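Long-range contacts in natterin-like protein (Lethenteron camtschaticum, PDB 6IUL), which is a pore-forming cytotoxin of the lamprey immune system, probably binding glycans through a jacalin-like lectin domain before attacking membranes through its aerolysin-type module: residues Asp153-Thr158 with Pro276-Leu281; Lys193-Ser198 with Glu241-Lys246. One frame throughout, in Å; residues are numbered along the deposited sequence.

Both contacts are antiparallel strand pairings on the surface of the aerolysin-like part of the chain, and both reach the same large mixed sheet. Contact 2 is nested inside the loop closed by contact 1, and strand 241-256 leads on in the chain to strand 260-285. Their centres lie 21 Å apart, with nearest atoms about 7 Å apart, so they do not touch. Contact 1 is a strand end: one bridge, then a loop bridged to the strand by a water, with a methionine packed against a tyrosine. Contact 2 is a full ladder of six backbone bonds bearing lysines and glutamates, and one end of it meets the second subunit.

Contact 1 of 2, residues Asp153-Thr158 with Pro276-Leu281; sequences DMKYPT and PYTALL
M154 lays its sulfur against the ring of Y277, SD lying 3.5 Å from CD1 in an oblique Met-aromatic contact. The M154 chain leaves the backbone with CG anti to N (chi1 -178°) and then bends at both chi2 and chi3, which curls the terminal methyl back to A279, CE to CB 3.8 Å. One residue on, K155 and T278 form an antiparallel hydrogen-bonded pair: K155 N donates to T278 O at 2.9 Å, and T278 N returns the bond to K155 O at the same length. K155 O also receives a CA-H...O contact from Y277 CA at 3.1 Å. On the exposed side of this pair, CB of K155 rests 3.5 Å from OG1 of T278. Beyond it the chain leaves the strand. CD1 of the Y156 ring comes near CB of Y277, the two side chains crossing obliquely, while P157 brings CD up to P276 O. A water then takes over from the direct ladder, accepting from T158 N at 2.9 Å and donating to P276 O. OG1 of T158 rests against the CG-CD bond of P276, 3.4 Å from CG, the two side chains crossing at about a right angle. Further out, both tyrosines are fixed by their hydroxyls: Y156 OH bonds to W200 NE1 and Y277 OH to S201 O, with W200 also meeting the Y277 ring edge-to-face. M154 also packs on V214 and A216 of strand 212-223. The whole is the end of an antiparallel strand pair, where strand 135-155 leaves strand 260-285 in the aerolysin-type module of this toxin.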
loop_
_atom_site.group_PDB
_atom_site.type_symbol
_atom_site.label_atom_id
_atom_site.label_comp_id
_atom_site.label_asym_id
_atom_site.label_seq_id
_atom_site.Cartn_x
_atom_site.Cartn_y
_atom_site.Cartn_z
ATOM N N ASP A 153 17.788 -9.484 -9.785
ATOM C CA ASP A 153 19.235 -9.396 -9.486
ATOM C C ASP A 153 19.561 -8.176 -8.619
ATOM O O ASP A 153 20.434 -7.371 -8.957
ATOM C CB ASP A 153 20.081 -9.345 -10.777
ATOM C CG ASP A 153 19.831 -10.540 -11.699
ATOM O OD1 ASP A 153 19.500 -11.658 -11.229
ATOM O OD2 ASP A 153 19.991 -10.361 -12.913
ATOM N N MET A 154 18.829 -8.041 -7.516
ATOM C CA MET A 154 18.957 -6.898 -6.613
ATOM C C MET A 154 20.265 -6.993 -5.815
ATOM O O MET A 154 20.561 -8.015 -5.249
ATOM C CB MET A 154 17.763 -6.824 -5.649
ATOM C CG MET A 154 17.798 -5.627 -4.702
ATOM S SD MET A 154 17.686 -4.048 -5.557
ATOM C CE MET A 154 16.059 -4.149 -6.323
ATOM N N LYS A 155 21.022 -5.901 -5.788
ATOM C CA LYS A 155 22.297 -5.849 -5.072
ATOM C C LYS A 155 22.416 -4.535 -4.342
ATOM O O LYS A 155 21.998 -3.510 -4.843
ATOM C CB LYS A 155 23.496 -6.001 -6.025
ATOM C CG LYS A 155 23.646 -7.395 -6.561
ATOM C CD LYS A 155 24.590 -7.437 -7.758
ATOM C CE LYS A 155 24.945 -8.846 -8.193
ATOM N NZ LYS A 155 23.923 -9.458 -9.082
ATOM N N TYR A 156 23.000 -4.589 -3.144
ATOM C CA TYR A 156 23.272 -3.433 -2.319
ATOM C C TYR A 156 24.800 -3.383 -2.146
ATOM O O TYR A 156 25.352 -3.940 -1.186
ATOM C CB TYR A 156 22.555 -3.556 -0.967
ATOM C CG TYR A 156 21.100 -3.840 -1.122
ATOM C CD1 TYR A 156 20.187 -2.806 -1.238
ATOM C CD2 TYR A 156 20.641 -5.159 -1.152
ATOM C CE1 TYR A 156 18.825 -3.074 -1.369
ATOM C CE2 TYR A 156 19.302 -5.437 -1.307
ATOM C CZ TYR A 156 18.395 -4.388 -1.432
ATOM O OH TYR A 156 17.059 -4.677 -1.594
ATOM N N PRO A 157 25.487 -2.746 -3.103
ATOM C CA PRO A 157 26.954 -2.894 -3.189
ATOM C C PRO A 157 27.756 -2.228 -2.035
ATOM O O PRO A 157 28.902 -2.548 -1.842
ATOM C CB PRO A 157 27.296 -2.261 -4.554
ATOM C CG PRO A 157 26.139 -1.384 -4.874
ATOM C CD PRO A 157 24.922 -1.961 -4.212
ATOM N N THR A 158 27.154 -1.316 -1.291
ATOM C CA THR A 158 27.849 -0.692 -0.158
ATOM C C THR A 158 27.397 -1.248 1.198
ATOM O O THR A 158 27.806 -0.734 2.239
ATOM C CB THR A 158 27.659 0.814 -0.126
ATOM O OG1 THR A 158 26.304 1.128 0.190
ATOM C CG2 THR A 158 28.079 1.471 -1.474
ATOM N N PRO A 276 22.405 2.549 -1.497
ATOM C CA PRO A 276 22.318 2.436 -2.959
ATOM C C PRO A 276 22.056 1.003 -3.413
ATOM O O PRO A 276 22.460 0.051 -2.723
ATOM C CB PRO A 276 23.713 2.921 -3.450
ATOM C CG PRO A 276 24.615 2.721 -2.254
ATOM C CD PRO A 276 23.743 2.981 -1.048
ATOM N N TYR A 277 21.366 0.849 -4.551
ATOM C CA TYR A 277 21.135 -0.496 -5.121
ATOM C C TYR A 277 21.388 -0.509 -6.611
ATOM O O TYR A 277 21.275 0.504 -7.276
ATOM C CB TYR A 277 19.687 -1.004 -4.840
ATOM C CG TYR A 277 18.632 -0.439 -5.756
ATOM C CD1 TYR A 277 18.411 -0.976 -7.026
ATOM C CD2 TYR A 277 17.891 0.661 -5.385
ATOM C CE1 TYR A 277 17.451 -0.453 -7.880
ATOM C CE2 TYR A 277 16.915 1.186 -6.219
ATOM C CZ TYR A 277 16.706 0.627 -7.472
ATOM O OH TYR A 277 15.755 1.188 -8.288
ATOM N N THR A 278 21.706 -1.681 -7.127
ATOM C CA THR A 278 21.745 -1.923 -8.562
ATOM C C THR A 278 20.807 -3.099 -8.813
ATOM O O THR A 278 20.574 -3.914 -7.898
ATOM C CB THR A 278 23.150 -2.275 -9.095
ATOM O OG1 THR A 278 23.582 -3.486 -8.494
ATOM C CG2 THR A 278 24.177 -1.170 -8.788
ATOM N N ALA A 279 20.253 -3.170 -10.023
ATOM C CA ALA A 279 19.317 -4.223 -10.354
ATOM C C ALA A 279 19.107 -4.296 -11.859
ATOM O O ALA A 279 19.650 -3.513 -12.613
ATOM C CB ALA A 279 17.960 -3.977 -9.654
ATOM N N LEU A 280 18.294 -5.250 -12.290
ATOM C CA LEU A 280 17.965 -5.407 -13.691
ATOM C C LEU A 280 16.436 -5.382 -13.854
ATOM O O LEU A 280 15.701 -6.138 -13.200
ATOM C CB LEU A 280 18.562 -6.723 -14.170
ATOM C CG LEU A 280 18.310 -7.065 -15.645
ATOM C CD1 LEU A 280 19.017 -6.046 -16.544
ATOM C CD2 LEU A 280 18.710 -8.479 -16.021
ATOM N N LEU A 281 15.965 -4.530 -14.739
ATOM C CA LEU A 281 14.562 -4.566 -15.132
ATOM C C LEU A 281 14.418 -5.490 -16.327
ATOM O O LEU A 281 15.032 -5.269 -17.374
ATOM C CB LEU A 281 14.063 -3.169 -15.478
ATOM C CG LEU A 281 12.663 -3.128 -16.121
ATOM C CD1 LEU A 281 11.639 -3.612 -15.141
ATOM C CD2 LEU A 281 12.322 -1.723 -16.542
HETATM O O HOH W 1 24.379 -0.717 -0.795
#

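Contact 2 of 2, residues Lys193-Ser198 with Glu241-Lys246; sequences KIIKKS and EESEEK
This is an antiparallel beta ladder between strand 184-200 and strand 241-256, in the aerolysin-like pore-forming module, with a largely charged surface. I194, K196 and S198 face K246, E244 and E242 as hydrogen-bonded pairs, and I195 with E245 and K197 with S243 are the non-hydrogen-bonded pairs between them. Six backbone bonds result; the shortest, I194 N to K246 O, is 2.8 Å with an N-H...O angle of 170°, whereas K196 N to E244 O at 2.9 Å is bent to 137°. CA-H...O contacts fill in between, such as S243 CA to K196 O at 3.3 Å. On the face of I194, K196 and S198, the K196 chain runs side by side with E244, pointing the same way, and its CD passes 3.5 Å from E244 OE1. The ammonium goes on past the carboxylate, NZ ending 4.6 Å from OE1, too far for a salt bridge. Beside it, K246 packs CB against CG1 of I194 and turns its bent chain to E248, a salt-bridge partner further along its own strand. S198 OG is held by Y299 OH, while the E242 carboxylate grips A239 N and H238 ND1. On the other face, I195 brings CD1 alongside the E245 carboxylate. The second subunit reaches the K193-E245 end of the ladder: F210 O of the second subunit accepts a hydrogen bond from K193 NZ, and S211 of that subunit packs on E245. In K193, chi1 (173°) sets CG anti to the backbone N, and the extended chain beyond CG carries NZ to E245, the two side chains crossing at a slant. There K193 NZ makes a long salt bridge of 3.7 Å to E245 OE2, and it also donates to a water at 3.0 Å.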
loop_
_atom_site.group_PDB
_atom_site.type_symbol
_atom_site.label_atom_id
_atom_site.label_comp_id
_atom_site.label_asym_id
_atom_site.label_seq_id
_atom_site.Cartn_x
_atom_site.Cartn_y
_atom_site.Cartn_z
ATOM N N LYS A 193 2.653 -3.014 18.224
ATOM C CA LYS A 193 2.415 -2.811 16.803
ATOM C C LYS A 193 3.621 -2.150 16.146
ATOM O O LYS A 193 4.100 -1.115 16.651
ATOM C CB LYS A 193 1.201 -1.890 16.610
ATOM C CG LYS A 193 1.018 -1.501 15.153
ATOM C CD LYS A 193 -0.142 -0.560 14.942
ATOM C CE LYS A 193 -0.351 -0.270 13.454
ATOM N NZ LYS A 193 -1.558 0.544 13.255
ATOM N N ILE A 194 4.110 -2.737 15.049
ATOM C CA ILE A 194 5.158 -2.106 14.244
ATOM C C ILE A 194 4.744 -2.065 12.782
ATOM O O ILE A 194 3.952 -2.892 12.318
ATOM C CB ILE A 194 6.527 -2.828 14.341
ATOM C CG1 ILE A 194 6.435 -4.255 13.859
ATOM C CG2 ILE A 194 7.047 -2.803 15.774
ATOM C CD1 ILE A 194 7.751 -4.977 13.717
ATOM N N ILE A 195 5.298 -1.110 12.058
ATOM C CA ILE A 195 5.084 -0.997 10.598
ATOM C C ILE A 195 6.445 -0.999 9.879
ATOM O O ILE A 195 7.155 0.012 9.889
ATOM C CB ILE A 195 4.332 0.301 10.263
ATOM C CG1 ILE A 195 3.062 0.394 11.131
ATOM C CG2 ILE A 195 4.008 0.387 8.759
ATOM C CD1 ILE A 195 2.108 1.519 10.797
ATOM N N LYS A 196 6.812 -2.127 9.280
ATOM C CA LYS A 196 8.024 -2.221 8.443
ATOM C C LYS A 196 7.774 -1.570 7.074
ATOM O O LYS A 196 6.657 -1.607 6.576
ATOM C CB LYS A 196 8.441 -3.667 8.251
ATOM C CG LYS A 196 8.977 -4.358 9.500
ATOM C CD LYS A 196 9.267 -5.850 9.221
ATOM C CE LYS A 196 10.302 -6.410 10.170
ATOM N NZ LYS A 196 10.445 -7.900 10.166
ATOM N N LYS A 197 8.795 -0.945 6.492
ATOM C CA LYS A 197 8.647 -0.277 5.198
ATOM C C LYS A 197 9.783 -0.604 4.258
ATOM O O LYS A 197 10.931 -0.731 4.698
ATOM C CB LYS A 197 8.535 1.231 5.381
ATOM C CG LYS A 197 7.245 1.673 6.041
ATOM C CD LYS A 197 6.952 3.166 5.898
ATOM C CE LYS A 197 5.440 3.371 6.061
ATOM N NZ LYS A 197 4.987 4.779 6.004
ATOM N N SER A 198 9.458 -0.682 2.969
ATOM C CA SER A 198 10.417 -0.924 1.893
ATOM C C SER A 198 10.116 -0.023 0.682
ATOM O O SER A 198 8.949 0.143 0.276
ATOM C CB SER A 198 10.339 -2.372 1.451
ATOM O OG SER A 198 11.013 -3.237 2.337
ATOM N N GLU A 241 7.026 -0.064 -3.674
ATOM C CA GLU A 241 6.823 0.607 -2.423
ATOM C C GLU A 241 5.833 -0.192 -1.605
ATOM O O GLU A 241 4.742 -0.531 -2.083
ATOM C CB GLU A 241 6.360 2.032 -2.613
ATOM C CG GLU A 241 6.806 2.892 -1.426
ATOM C CD GLU A 241 7.184 4.306 -1.782
ATOM O OE1 GLU A 241 7.382 4.599 -2.981
ATOM O OE2 GLU A 241 7.300 5.113 -0.831
ATOM N N GLU A 242 6.224 -0.518 -0.371
ATOM C CA GLU A 242 5.517 -1.545 0.371
ATOM C C GLU A 242 5.603 -1.293 1.838
ATOM O O GLU A 242 6.595 -0.764 2.328
ATOM C CB GLU A 242 6.117 -2.924 0.070
ATOM C CG GLU A 242 5.086 -4.010 0.164
ATOM C CD GLU A 242 5.473 -5.248 -0.609
ATOM O OE1 GLU A 242 6.363 -5.974 -0.115
ATOM O OE2 GLU A 242 4.856 -5.505 -1.672
ATOM N N SER A 243 4.565 -1.671 2.571
ATOM C CA SER A 243 4.635 -1.619 4.024
ATOM C C SER A 243 4.003 -2.876 4.586
ATOM O O SER A 243 3.138 -3.475 3.952
ATOM C CB SER A 243 3.966 -0.366 4.547
ATOM O OG SER A 243 2.624 -0.656 4.785
ATOM N N GLU A 244 4.510 -3.343 5.730
ATOM C CA GLU A 244 3.990 -4.538 6.368
ATOM C C GLU A 244 3.650 -4.188 7.831
ATOM O O GLU A 244 4.518 -3.734 8.581
ATOM C CB GLU A 244 5.019 -5.661 6.289
ATOM C CG GLU A 244 4.578 -6.985 6.920
ATOM C CD GLU A 244 5.740 -7.956 7.277
ATOM O OE1 GLU A 244 6.934 -7.592 7.215
ATOM O OE2 GLU A 244 5.453 -9.109 7.667
ATOM N N GLU A 245 2.400 -4.407 8.230
ATOM C CA GLU A 245 1.987 -4.197 9.617
ATOM C C GLU A 245 2.086 -5.496 10.412
ATOM O O GLU A 245 1.713 -6.567 9.943
ATOM C CB GLU A 245 0.552 -3.701 9.664
ATOM C CG GLU A 245 0.269 -2.544 8.711
ATOM C CD GLU A 245 -0.594 -1.511 9.323
ATOM O OE1 GLU A 245 -0.588 -0.402 8.776
ATOM O OE2 GLU A 245 -1.240 -1.805 10.374
ATOM N N LYS A 246 2.574 -5.410 11.629
ATOM C CA LYS A 246 2.835 -6.610 12.401
ATOM C C LYS A 246 2.675 -6.287 13.896
ATOM O O LYS A 246 2.785 -5.145 14.309
ATOM C CB LYS A 246 4.267 -7.011 12.023
ATOM C CG LYS A 246 4.889 -8.260 12.629
ATOM C CD LYS A 246 5.867 -8.915 11.612
ATOM C CE LYS A 246 7.183 -9.472 12.169
ATOM N NZ LYS A 246 7.026 -10.482 13.244
HETATM O O HOH W 2 -1.452 1.226 10.369
#